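Local coordinates for protein positive phenol-degradative gene regulator (Ralstonia sp. E2, PDB 5FRY) that activates transcription of phenol-degradation genes in response to phenols sensed by this N-terminal domain, while the rest of the protein probably binds ATP and DNA, at the interface of chains A and B. Residues are numbered along the deposited sequence; one frame, centred on the assembly and turned at random. Chains: chain A/B, Positive phenol-degradative gene regulator.

The three contacts run along one two-fold interface between identical sensory domains, so each has a twin with the chains exchanged. Contact 1, polar and built on loops and strand ends, lies about 11 Å from contact 2, centre to centre of their C-alpha atoms. Strand 37-43 of chain A joins them, giving A:Arg38 to contact 1 and residues 40-42 to contact 2. Contact 3, a mainly helical, apolar patch, is about 14 Å from contact 2 and 19 Å from contact 1; A:Leu42 belongs to both contacts 2 and 3. Together they fit a dimer, consistent with the protein's self-association.

Contact 1: the interface of chains A and B. Residues chain A 29-31, 38; chain B 106-109, 132.
A:Arg38 holds CG anti to its backbone N (chi1 -167°) and runs extended to NE, which carries its guanidinium from strand 37-43 tip to tip against B:Asp132. The contact joins two XylR/DmpR-type phenol-sensory domains, each with activator-of-aromatic-catabolism and V4R regions. The guanidinium grips a single backbone oxygen end-on: NH1 and NH2 each donate to B:Asp132 O at 3.0 Å, with that oxygen in the guanidinium plane. NH2 approaches nearly along the C=O axis, whereas NH1 stands above the carbonyl plane. The carboxylate lies nearly parallel to the guanidinium (planes 11° apart), stepped above its NH1/NH2 end and not squarely over it, OD2 of B:Asp132 3.4 Å from CZ of A:Arg38. OD1 of B:Asp132 forms a salt bridge to A:Arg38 NH1 at 3.2 Å, probably electrostatic, as no N-H points at it. A:Arg38 NH2 also donates to B:Gly106 O at 3.2 Å, an acceptor that lies out of the guanidinium plane. Water 1 links the same pair, 2.7 Å from A:Arg38 NE and 2.8 Å from B:Gly106 O. Nearby, B:Arg109 is bent at chi3 (-47°), turning NE toward A:Glu29 O for a hydrogen bond of 3.1 Å from above the carbonyl plane. Its NH2 lies against CG of A:Glu29, not against the carboxylate.

Contact 2: the interface of chains A and B. Residues chain A 32, 40-42; chain B 23, 32, 40-42, 105.
A:Leu41 and B:Leu41 lie side by side and point the same way, their CD2 methyls pressed to 3.5 Å, tighter than usual van der Waals contact. They sit at the middle of an antiparallel beta pairing in which strands 37-43 of the two sensory domains join edge to edge. Each leucine keeps CG anti to the carbonyl carbon and beside the backbone N (chi1 -71° in chain A and -83° in chain B), sending both branched ends to one face of the paired strands. The other A:Leu41 methyl, CD1, meets B:Leu23 CD1 tip to tip at 4.0 Å. From its CD2, A:Leu41 also touches B:Ile32 CG2 at 4.0 Å, so B:Leu23, B:Ile32 and B:Leu41 line this side chain. Flanking the leucine pair, residues 40 and 42 exchange backbone bonds in both directions, including B:Leu42 N to A:Ile40 O at 2.9 Å and A:Leu42 N to B:Ile40 O at 3.0 Å. The N-H of A:Leu41 faces away from the partner strand and donates to B:Glu105 O at 2.9 Å. Chain B therefore holds both edges of this strand segment. Alongside A:Leu41, B:Glu105 lays CB and CG against the leucine CB and carbonyl oxygen. Water 2 joins the same two residues, 2.7 Å from A:Leu41 O and 3.1 Å from the carboxylate OE1 of B:Glu105.

Contact 3: the interface of chains A and B. Residues chain A 42, 46-47, 50, 54, 66, 70; chain B 47, 50, 54, 66, 70.
The backbone oxygen of A:Ala46 is met by the side chain of B:Met70, whose CG comes to 3.3 Å from it; no nitrogen or oxygen of either chain bonds across here, and the patch holds by apolar packing. The methyl of A:Ala46 rests beside the same methionine. B:Met70 starts with CG anti to its backbone N (chi1 -168°) and passes across A:Leu50, placing SD 3.8 Å from the leucine CD2. The position of its terminal methyl CE is doubtful, being too near A:Leu47. A:Met70, bent at chi3 (55°), lies alongside B:Leu47, SD to CD1 3.8 Å. Between the methionines A:Leu50 and B:Leu50 meet tip to tip, CD2 to CD2 3.7 Å. Their other branches reach B:Leu66 and A:Leu66: CD1 of A:Leu50 is 3.9 Å from CB of B:Leu66, the two side chains crossing at about a right angle, and CB of A:Leu66 meets CD1 of B:Leu50 at the same distance. Farther along, A:Leu54 and B:Leu54 cross obliquely with their CD2 methyls 3.8 Å apart. A:Leu66 reaches in beside them, CD1 to B:Leu54 CD2 3.8 Å, and B:Leu66 CD1 similarly packs on CD2 of A:Leu54. Helices 44-58 and 60-84 of both chains supply most of this apolar patch, with A:Leu42 of strand 37-43 at its border, and helix 44-58 follows directly on strand 37-43, placing the helical packing next to the intermolecular strand pairing.

Contact 1: the interface of chains A and B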
ATOM      1  N   GLU A  29      -5.115  16.543   7.572  1.00 48.30           N
ATOM      2  CA  GLU A  29      -3.680  16.477   7.816  1.00 45.75           C
ATOM      3  C   GLU A  29      -2.982  15.733   6.683  1.00 40.05           C
ATOM      4  O   GLU A  29      -1.776  15.822   6.528  1.00 37.46           O
ATOM      5  CB  GLU A  29      -3.396  15.797   9.147  1.00 49.88           C
ATOM      6  CG  GLU A  29      -1.953  15.901   9.614  1.00 52.04           C
ATOM      7  CD  GLU A  29      -1.723  15.155  10.906  1.00 52.07           C
ATOM      8  OE1 GLU A  29      -2.644  15.149  11.753  1.00 58.56           O
ATOM      9  OE2 GLU A  29      -0.639  14.552  11.069  1.00 52.08           O
ATOM     10  N   GLY A  30      -3.758  15.007   5.884  1.00 39.21           N
ATOM     11  CA  GLY A  30      -3.188  14.213   4.810  1.00 35.27           C
ATOM     12  C   GLY A  30      -2.512  12.992   5.404  1.00 37.10           C
ATOM     13  O   GLY A  30      -1.551  12.452   4.859  1.00 36.45           O
ATOM     14  N   SER A  31      -3.005  12.554   6.552  1.00 38.65           N
ATOM     15  CA  SER A  31      -2.356  11.444   7.227  1.00 32.63           C
ATOM     16  C   SER A  31      -3.388  10.435   7.708  1.00 35.08           C
ATOM     17  O   SER A  31      -4.580  10.736   7.765  1.00 38.21           O
ATOM     18  CB  SER A  31      -1.502  11.948   8.401  1.00 37.10           C
ATOM     19  OG  SER A  31      -2.311  12.229   9.526  1.00 41.73           O
ATOM     20  N   ARG A  38       2.065   5.101  10.870  1.00 26.80           N
ATOM     21  CA  ARG A  38       1.411   5.863   9.828  1.00 29.29           C
ATOM     22  C   ARG A  38       1.049   4.893   8.714  1.00 27.32           C
ATOM     23  O   ARG A  38       1.811   3.969   8.420  1.00 25.49           O
ATOM     24  CB  ARG A  38       2.314   6.984   9.333  1.00 32.62           C
ATOM     25  CG  ARG A  38       1.606   8.007   8.478  1.00 32.17           C
ATOM     26  CD  ARG A  38       2.579   8.951   7.771  1.00 29.66           C
ATOM     27  NE  ARG A  38       1.856   9.738   6.787  1.00 33.43           N
ATOM     28  CZ  ARG A  38       2.309  10.827   6.183  1.00 32.99           C
ATOM     29  NH1 ARG A  38       3.532  11.295   6.446  1.00 29.14           N
ATOM     30  NH2 ARG A  38       1.528  11.454   5.309  1.00 32.95           N
TER
ATOM     31  N   GLY B 106      -3.937   9.639   2.576  1.00 28.91           N
ATOM     32  CA  GLY B 106      -2.936   9.780   3.621  1.00 29.70           C
ATOM     33  C   GLY B 106      -1.528   9.775   3.065  1.00 27.70           C
ATOM     34  O   GLY B 106      -0.548   9.588   3.791  1.00 26.10           O
ATOM     35  N   VAL B 107      -1.427  10.058   1.775  1.00 29.40           N
ATOM     36  CA  VAL B 107      -0.146  10.040   1.098  1.00 29.52           C
ATOM     37  C   VAL B 107       0.623  11.332   1.390  1.00 31.26           C
ATOM     38  O   VAL B 107       1.811  11.308   1.721  1.00 34.65           O
ATOM     39  CB  VAL B 107      -0.347   9.838  -0.414  1.00 28.22           C
ATOM     40  CG1 VAL B 107       0.860  10.285  -1.184  1.00 27.95           C
ATOM     41  CG2 VAL B 107      -0.703   8.345  -0.743  1.00 24.72           C
ATOM     42  N   VAL B 108      -0.093  12.448   1.346  1.00 30.49           N
ATOM     43  CA  VAL B 108       0.500  13.780   1.461  1.00 26.75           C
ATOM     44  C   VAL B 108      -0.628  14.790   1.698  1.00 33.98           C
ATOM     45  O   VAL B 108      -1.782  14.536   1.342  1.00 31.77           O
ATOM     46  CB  VAL B 108       1.288  14.147   0.191  1.00 32.14           C
ATOM     47  CG1 VAL B 108       0.352  14.181  -0.993  1.00 28.85           C
ATOM     48  CG2 VAL B 108       2.022  15.470   0.344  1.00 30.58           C
ATOM     49  N   ARG B 109      -0.308  15.931   2.305  1.00 33.87           N
ATOM     50  CA  ARG B 109      -1.275  17.038   2.422  1.00 31.69           C
ATOM     51  C   ARG B 109      -1.020  17.999   1.272  1.00 31.22           C
ATOM     52  O   ARG B 109       0.061  18.606   1.173  1.00 30.37           O
ATOM     53  CB  ARG B 109      -1.138  17.752   3.781  1.00 32.73           C
ATOM     54  CG  ARG B 109      -2.127  18.891   4.088  1.00 32.64           C
ATOM     55  CD  ARG B 109      -1.658  19.705   5.339  1.00 36.96           C
ATOM     56  NE  ARG B 109      -1.271  18.853   6.474  1.00 44.35           N
ATOM     57  CZ  ARG B 109      -0.305  19.144   7.348  1.00 44.88           C
ATOM     58  NH1 ARG B 109       0.383  20.275   7.231  1.00 39.07           N
ATOM     59  NH2 ARG B 109      -0.018  18.301   8.340  1.00 39.75           N
ATOM     60  N   ASP B 132       4.096  17.060   4.652  1.00 31.51           N
ATOM     61  CA  ASP B 132       4.008  15.801   5.348  1.00 34.84           C
ATOM     62  C   ASP B 132       4.010  14.655   4.342  1.00 31.91           C
ATOM     63  O   ASP B 132       3.401  13.627   4.579  1.00 32.48           O
ATOM     64  CB  ASP B 132       2.750  15.760   6.227  1.00 34.36           C
ATOM     65  CG  ASP B 132       2.734  14.559   7.197  1.00 37.60           C
ATOM     66  OD1 ASP B 132       3.788  14.203   7.746  1.00 34.34           O
ATOM     67  OD2 ASP B 132       1.658  13.965   7.411  1.00 43.09           O
TER
HETATM   68  O   HOH W   1      -0.661   8.751   6.421  1.00 29.16           O

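Contact 2: the interface of chains A and B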
ATOM      1  N   ILE A  32      -2.906   9.221   7.991  1.00 34.05           N
ATOM      2  CA  ILE A  32      -3.695   8.156   8.579  1.00 32.42           C
ATOM      3  C   ILE A  32      -2.791   7.378   9.528  1.00 28.40           C
ATOM      4  O   ILE A  32      -1.663   7.051   9.163  1.00 30.76           O
ATOM      5  CB  ILE A  32      -4.259   7.181   7.531  1.00 29.46           C
ATOM      6  CG1 ILE A  32      -5.074   7.917   6.456  1.00 32.13           C
ATOM      7  CG2 ILE A  32      -5.098   6.104   8.200  1.00 29.35           C
ATOM      8  CD1 ILE A  32      -5.581   6.998   5.404  1.00 30.34           C
ATOM      9  N   ILE A  40      -0.947   4.375   4.646  1.00 24.40           N
ATOM     10  CA  ILE A  40      -1.586   4.961   3.470  1.00 23.45           C
ATOM     11  C   ILE A  40      -2.652   4.030   2.948  1.00 27.00           C
ATOM     12  O   ILE A  40      -2.611   2.812   3.216  1.00 28.68           O
ATOM     13  CB  ILE A  40      -0.610   5.269   2.306  1.00 24.61           C
ATOM     14  CG1 ILE A  40       0.125   4.011   1.844  1.00 26.67           C
ATOM     15  CG2 ILE A  40       0.394   6.343   2.710  1.00 30.27           C
ATOM     16  CD1 ILE A  40       0.849   4.250   0.550  1.00 23.94           C
ATOM     17  N   LEU A  41      -3.617   4.607   2.227  1.00 21.08           N
ATOM     18  CA  LEU A  41      -4.554   3.807   1.419  1.00 25.36           C
ATOM     19  C   LEU A  41      -3.955   3.638   0.044  1.00 26.96           C
ATOM     20  O   LEU A  41      -3.653   4.633  -0.622  1.00 25.19           O
ATOM     21  CB  LEU A  41      -5.921   4.486   1.307  1.00 29.22           C
ATOM     22  CG  LEU A  41      -6.818   4.527   2.547  1.00 27.10           C
ATOM     23  CD1 LEU A  41      -7.828   5.672   2.418  1.00 31.38           C
ATOM     24  CD2 LEU A  41      -7.519   3.205   2.777  1.00 29.73           C
ATOM     25  N   LEU A  42      -3.795   2.397  -0.397  1.00 23.62           N
ATOM     26  CA  LEU A  42      -3.150   2.136  -1.677  1.00 26.91           C
ATOM     27  C   LEU A  42      -4.049   1.277  -2.545  1.00 28.48           C
ATOM     28  O   LEU A  42      -4.604   0.330  -2.058  1.00 24.32           O
ATOM     29  CB  LEU A  42      -1.795   1.443  -1.462  1.00 28.28           C
ATOM     30  CG  LEU A  42      -0.960   1.208  -2.713  1.00 25.35           C
ATOM     31  CD1 LEU A  42      -0.590   2.523  -3.363  1.00 28.95           C
ATOM     32  CD2 LEU A  42       0.308   0.427  -2.332  1.00 32.33           C
TER
ATOM     33  N   LEU B  23     -15.332   6.848   0.106  1.00 36.59           N
ATOM     34  CA  LEU B  23     -14.510   5.877   0.820  1.00 33.34           C
ATOM     35  C   LEU B  23     -15.390   5.004   1.718  1.00 36.90           C
ATOM     36  O   LEU B  23     -16.104   5.523   2.570  1.00 44.18           O
ATOM     37  CB  LEU B  23     -13.445   6.594   1.643  1.00 38.02           C
ATOM     38  CG  LEU B  23     -12.527   5.762   2.540  1.00 37.30           C
ATOM     39  CD1 LEU B  23     -11.663   4.816   1.715  1.00 38.20           C
ATOM     40  CD2 LEU B  23     -11.671   6.694   3.379  1.00 42.87           C
ATOM     41  N   ILE B  32     -12.062  -2.620   1.615  1.00 32.22           N
ATOM     42  CA  ILE B  32     -12.100  -1.164   1.646  1.00 37.65           C
ATOM     43  C   ILE B  32     -12.234  -0.707   0.201  1.00 29.47           C
ATOM     44  O   ILE B  32     -11.506  -1.186  -0.683  1.00 29.25           O
ATOM     45  CB  ILE B  32     -10.822  -0.547   2.277  1.00 33.80           C
ATOM     46  CG1 ILE B  32     -10.637  -0.994   3.731  1.00 34.83           C
ATOM     47  CG2 ILE B  32     -10.837   0.984   2.158  1.00 28.47           C
ATOM     48  CD1 ILE B  32      -9.262  -0.631   4.321  1.00 28.32           C
ATOM     49  N   ILE B  40      -6.158  -1.059   0.151  1.00 27.92           N
ATOM     50  CA  ILE B  40      -5.734  -1.614   1.436  1.00 27.13           C
ATOM     51  C   ILE B  40      -5.110  -0.512   2.248  1.00 26.34           C
ATOM     52  O   ILE B  40      -4.691   0.506   1.697  1.00 27.57           O
ATOM     53  CB  ILE B  40      -4.727  -2.780   1.318  1.00 29.20           C
ATOM     54  CG1 ILE B  40      -3.502  -2.388   0.479  1.00 30.31           C
ATOM     55  CG2 ILE B  40      -5.435  -4.036   0.767  1.00 28.99           C
ATOM     56  CD1 ILE B  40      -2.348  -3.429   0.564  1.00 32.60           C
ATOM     57  N   LEU B  41      -5.120  -0.694   3.557  1.00 26.45           N
ATOM     58  CA  LEU B  41      -4.358   0.164   4.440  1.00 24.58           C
ATOM     59  C   LEU B  41      -3.011  -0.499   4.606  1.00 22.60           C
ATOM     60  O   LEU B  41      -2.953  -1.647   5.037  1.00 23.34           O
ATOM     61  CB  LEU B  41      -5.056   0.335   5.787  1.00 25.00           C
ATOM     62  CG  LEU B  41      -6.149   1.408   5.775  1.00 30.44           C
ATOM     63  CD1 LEU B  41      -6.967   1.333   7.035  1.00 30.60           C
ATOM     64  CD2 LEU B  41      -5.533   2.814   5.611  1.00 30.65           C
ATOM     65  N   LEU B  42      -1.947   0.199   4.226  1.00 23.87           N
ATOM     66  CA  LEU B  42      -0.592  -0.338   4.306  1.00 24.62           C
ATOM     67  C   LEU B  42       0.273   0.540   5.183  1.00 22.75           C
ATOM     68  O   LEU B  42       0.153   1.753   5.145  1.00 22.36           O
ATOM     69  CB  LEU B  42       0.025  -0.428   2.912  1.00 27.39           C
ATOM     70  CG  LEU B  42       1.328  -1.208   2.833  1.00 28.47           C
ATOM     71  CD1 LEU B  42       1.166  -2.608   3.453  1.00 28.88           C
ATOM     72  CD2 LEU B  42       1.749  -1.297   1.391  1.00 36.19           C
ATOM     73  N   GLU B 105      -6.048   9.693   1.003  1.00 28.66           N
ATOM     74  CA  GLU B 105      -5.323   8.444   0.970  1.00 29.03           C
ATOM     75  C   GLU B 105      -4.137   8.487   1.938  1.00 28.78           C
ATOM     76  O   GLU B 105      -3.440   7.487   2.111  1.00 27.96           O
ATOM     77  CB  GLU B 105      -4.865   8.130  -0.451  1.00 26.68           C
ATOM     78  CG  GLU B 105      -5.940   7.430  -1.303  1.00 24.27           C
ATOM     79  CD  GLU B 105      -5.818   7.705  -2.803  1.00 31.02           C
ATOM     80  OE1 GLU B 105      -4.721   8.054  -3.305  1.00 29.03           O
ATOM     81  OE2 GLU B 105      -6.852   7.600  -3.490  1.00 30.02           O
TER
HETATM   82  O   HOH W   2      -2.588   5.832  -2.740  1.00 26.47           O

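Contact 3: the interface of chains A and B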
ATOM      1  N   LEU A  42      -3.795   2.397  -0.397  1.00 23.62           N
ATOM      2  CA  LEU A  42      -3.150   2.136  -1.677  1.00 26.91           C
ATOM      3  C   LEU A  42      -4.049   1.277  -2.545  1.00 28.48           C
ATOM      4  O   LEU A  42      -4.604   0.330  -2.058  1.00 24.32           O
ATOM      5  CB  LEU A  42      -1.795   1.443  -1.462  1.00 28.28           C
ATOM      6  CG  LEU A  42      -0.960   1.208  -2.713  1.00 25.35           C
ATOM      7  CD1 LEU A  42      -0.590   2.523  -3.363  1.00 28.95           C
ATOM      8  CD2 LEU A  42       0.308   0.427  -2.332  1.00 32.33           C
ATOM      9  N   ALA A  46      -2.754  -0.803  -8.104  1.00 28.31           N
ATOM     10  CA  ALA A  46      -1.407  -0.248  -8.109  1.00 34.83           C
ATOM     11  C   ALA A  46      -0.390  -1.270  -7.574  1.00 35.40           C
ATOM     12  O   ALA A  46       0.733  -1.384  -8.076  1.00 36.81           O
ATOM     13  CB  ALA A  46      -1.368   1.021  -7.284  1.00 35.81           C
ATOM     14  N   LEU A  47      -0.772  -2.007  -6.546  1.00 36.07           N
ATOM     15  CA  LEU A  47       0.129  -3.017  -6.009  1.00 33.49           C
ATOM     16  C   LEU A  47       0.314  -4.136  -7.037  1.00 33.11           C
ATOM     17  O   LEU A  47       1.419  -4.653  -7.214  1.00 34.83           O
ATOM     18  CB  LEU A  47      -0.396  -3.577  -4.690  1.00 37.26           C
ATOM     19  CG  LEU A  47       0.395  -3.140  -3.450  1.00 39.76           C
ATOM     20  CD1 LEU A  47      -0.113  -3.824  -2.199  1.00 37.73           C
ATOM     21  CD2 LEU A  47       1.879  -3.381  -3.632  1.00 35.24           C
ATOM     22  N   LEU A  50       2.949  -3.167  -9.689  1.00 39.34           N
ATOM     23  CA  LEU A  50       4.313  -3.364  -9.213  1.00 37.05           C
ATOM     24  C   LEU A  50       4.664  -4.848  -9.096  1.00 32.79           C
ATOM     25  O   LEU A  50       5.793  -5.229  -9.357  1.00 36.17           O
ATOM     26  CB  LEU A  50       4.534  -2.687  -7.860  1.00 35.76           C
ATOM     27  CG  LEU A  50       5.859  -3.007  -7.173  1.00 38.36           C
ATOM     28  CD1 LEU A  50       7.059  -2.382  -7.890  1.00 37.82           C
ATOM     29  CD2 LEU A  50       5.819  -2.577  -5.706  1.00 39.01           C
ATOM     30  N   LEU A  54       7.804  -6.732 -10.893  1.00 44.52           N
ATOM     31  CA  LEU A  54       8.796  -7.433 -10.089  1.00 44.31           C
ATOM     32  C   LEU A  54       8.932  -8.896 -10.503  1.00 47.29           C
ATOM     33  O   LEU A  54      10.032  -9.442 -10.482  1.00 46.88           O
ATOM     34  CB  LEU A  54       8.462  -7.342  -8.596  1.00 45.57           C
ATOM     35  CG  LEU A  54       8.697  -5.973  -7.965  1.00 39.32           C
ATOM     36  CD1 LEU A  54       8.495  -6.057  -6.477  1.00 37.39           C
ATOM     37  CD2 LEU A  54      10.084  -5.428  -8.291  1.00 40.85           C
ATOM     38  N   LEU A  66      10.201 -10.660  -1.599  1.00 40.35           N
ATOM     39  CA  LEU A  66       9.928  -9.248  -1.332  1.00 36.95           C
ATOM     40  C   LEU A  66       8.529  -9.024  -0.720  1.00 33.20           C
ATOM     41  O   LEU A  66       8.400  -8.314   0.281  1.00 31.29           O
ATOM     42  CB  LEU A  66      10.095  -8.432  -2.619  1.00 39.71           C
ATOM     43  CG  LEU A  66      11.505  -8.283  -3.216  1.00 35.05           C
ATOM     44  CD1 LEU A  66      11.471  -7.664  -4.604  1.00 38.57           C
ATOM     45  CD2 LEU A  66      12.374  -7.440  -2.314  1.00 29.38           C
ATOM     46  N   MET A  70       7.464  -7.872   3.121  1.00 29.84           N
ATOM     47  CA  MET A  70       6.679  -6.657   3.333  1.00 27.98           C
ATOM     48  C   MET A  70       5.519  -6.997   4.264  1.00 22.27           C
ATOM     49  O   MET A  70       5.213  -6.234   5.194  1.00 26.60           O
ATOM     50  CB  MET A  70       6.169  -6.073   1.996  1.00 26.53           C
ATOM     51  CG  MET A  70       5.513  -4.753   2.182  1.00 20.18           C
ATOM     52  SD  MET A  70       5.180  -3.760   0.676  1.00 33.92           S
ATOM     53  CE  MET A  70       4.258  -4.903  -0.256  1.00 27.90           C
TER
ATOM     54  N   LEU B  47       6.154  -0.304   3.485  1.00 32.18           N
ATOM     55  CA  LEU B  47       6.405   0.083   2.111  1.00 35.09           C
ATOM     56  C   LEU B  47       7.812   0.686   2.036  1.00 30.74           C
ATOM     57  O   LEU B  47       8.536   0.463   1.072  1.00 33.62           O
ATOM     58  CB  LEU B  47       5.309   1.042   1.593  1.00 31.98           C
ATOM     59  CG  LEU B  47       5.240   1.189   0.070  1.00 40.76           C
ATOM     60  CD1 LEU B  47       5.208  -0.156  -0.615  1.00 37.72           C
ATOM     61  CD2 LEU B  47       4.032   2.025  -0.374  1.00 39.91           C
ATOM     62  N   LEU B  50      10.345  -2.173   1.651  1.00 32.00           N
ATOM     63  CA  LEU B  50      10.399  -2.690   0.290  1.00 35.83           C
ATOM     64  C   LEU B  50      11.273  -1.784  -0.569  1.00 39.60           C
ATOM     65  O   LEU B  50      12.109  -2.264  -1.352  1.00 36.28           O
ATOM     66  CB  LEU B  50       8.995  -2.798  -0.326  1.00 34.88           C
ATOM     67  CG  LEU B  50       8.961  -3.200  -1.805  1.00 37.75           C
ATOM     68  CD1 LEU B  50       9.116  -4.704  -1.976  1.00 35.65           C
ATOM     69  CD2 LEU B  50       7.689  -2.701  -2.459  1.00 33.07           C
ATOM     70  N   LEU B  54      14.416  -2.751  -2.846  1.00 43.41           N
ATOM     71  CA  LEU B  54      14.543  -2.494  -4.274  1.00 39.03           C
ATOM     72  C   LEU B  54      15.727  -1.575  -4.597  1.00 40.43           C
ATOM     73  O   LEU B  54      16.464  -1.826  -5.553  1.00 42.58           O
ATOM     74  CB  LEU B  54      13.243  -1.892  -4.828  1.00 40.22           C
ATOM     75  CG  LEU B  54      12.063  -2.864  -4.828  1.00 44.44           C
ATOM     76  CD1 LEU B  54      10.813  -2.247  -5.452  1.00 38.57           C
ATOM     77  CD2 LEU B  54      12.435  -4.146  -5.557  1.00 41.07           C
ATOM     78  N   LEU B  66      10.006   2.065 -10.867  1.00 39.44           N
ATOM     79  CA  LEU B  66       8.985   1.174 -10.311  1.00 37.30           C
ATOM     80  C   LEU B  66       7.962   1.943  -9.461  1.00 32.59           C
ATOM     81  O   LEU B  66       6.757   1.739  -9.585  1.00 34.63           O
ATOM     82  CB  LEU B  66       9.651   0.069  -9.480  1.00 38.62           C
ATOM     83  CG  LEU B  66      10.585  -0.857 -10.264  1.00 42.62           C
ATOM     84  CD1 LEU B  66      11.400  -1.755  -9.338  1.00 45.07           C
ATOM     85  CD2 LEU B  66       9.781  -1.677 -11.258  1.00 36.19           C
ATOM     86  N   MET B  70       4.001   2.888 -10.225  1.00 32.25           N
ATOM     87  CA  MET B  70       2.958   2.433  -9.307  1.00 29.08           C
ATOM     88  C   MET B  70       1.996   3.582  -8.963  1.00 27.71           C
ATOM     89  O   MET B  70       0.773   3.427  -8.947  1.00 30.32           O
ATOM     90  CB  MET B  70       3.618   1.878  -8.046  1.00 33.49           C
ATOM     91  CG  MET B  70       2.707   1.122  -7.146  1.00 31.87           C
ATOM     92  SD  MET B  70       3.601   0.478  -5.757  1.00 43.22           S
ATOM     93  CE  MET B  70       2.684  -1.036  -5.522  1.00 45.02           C
TER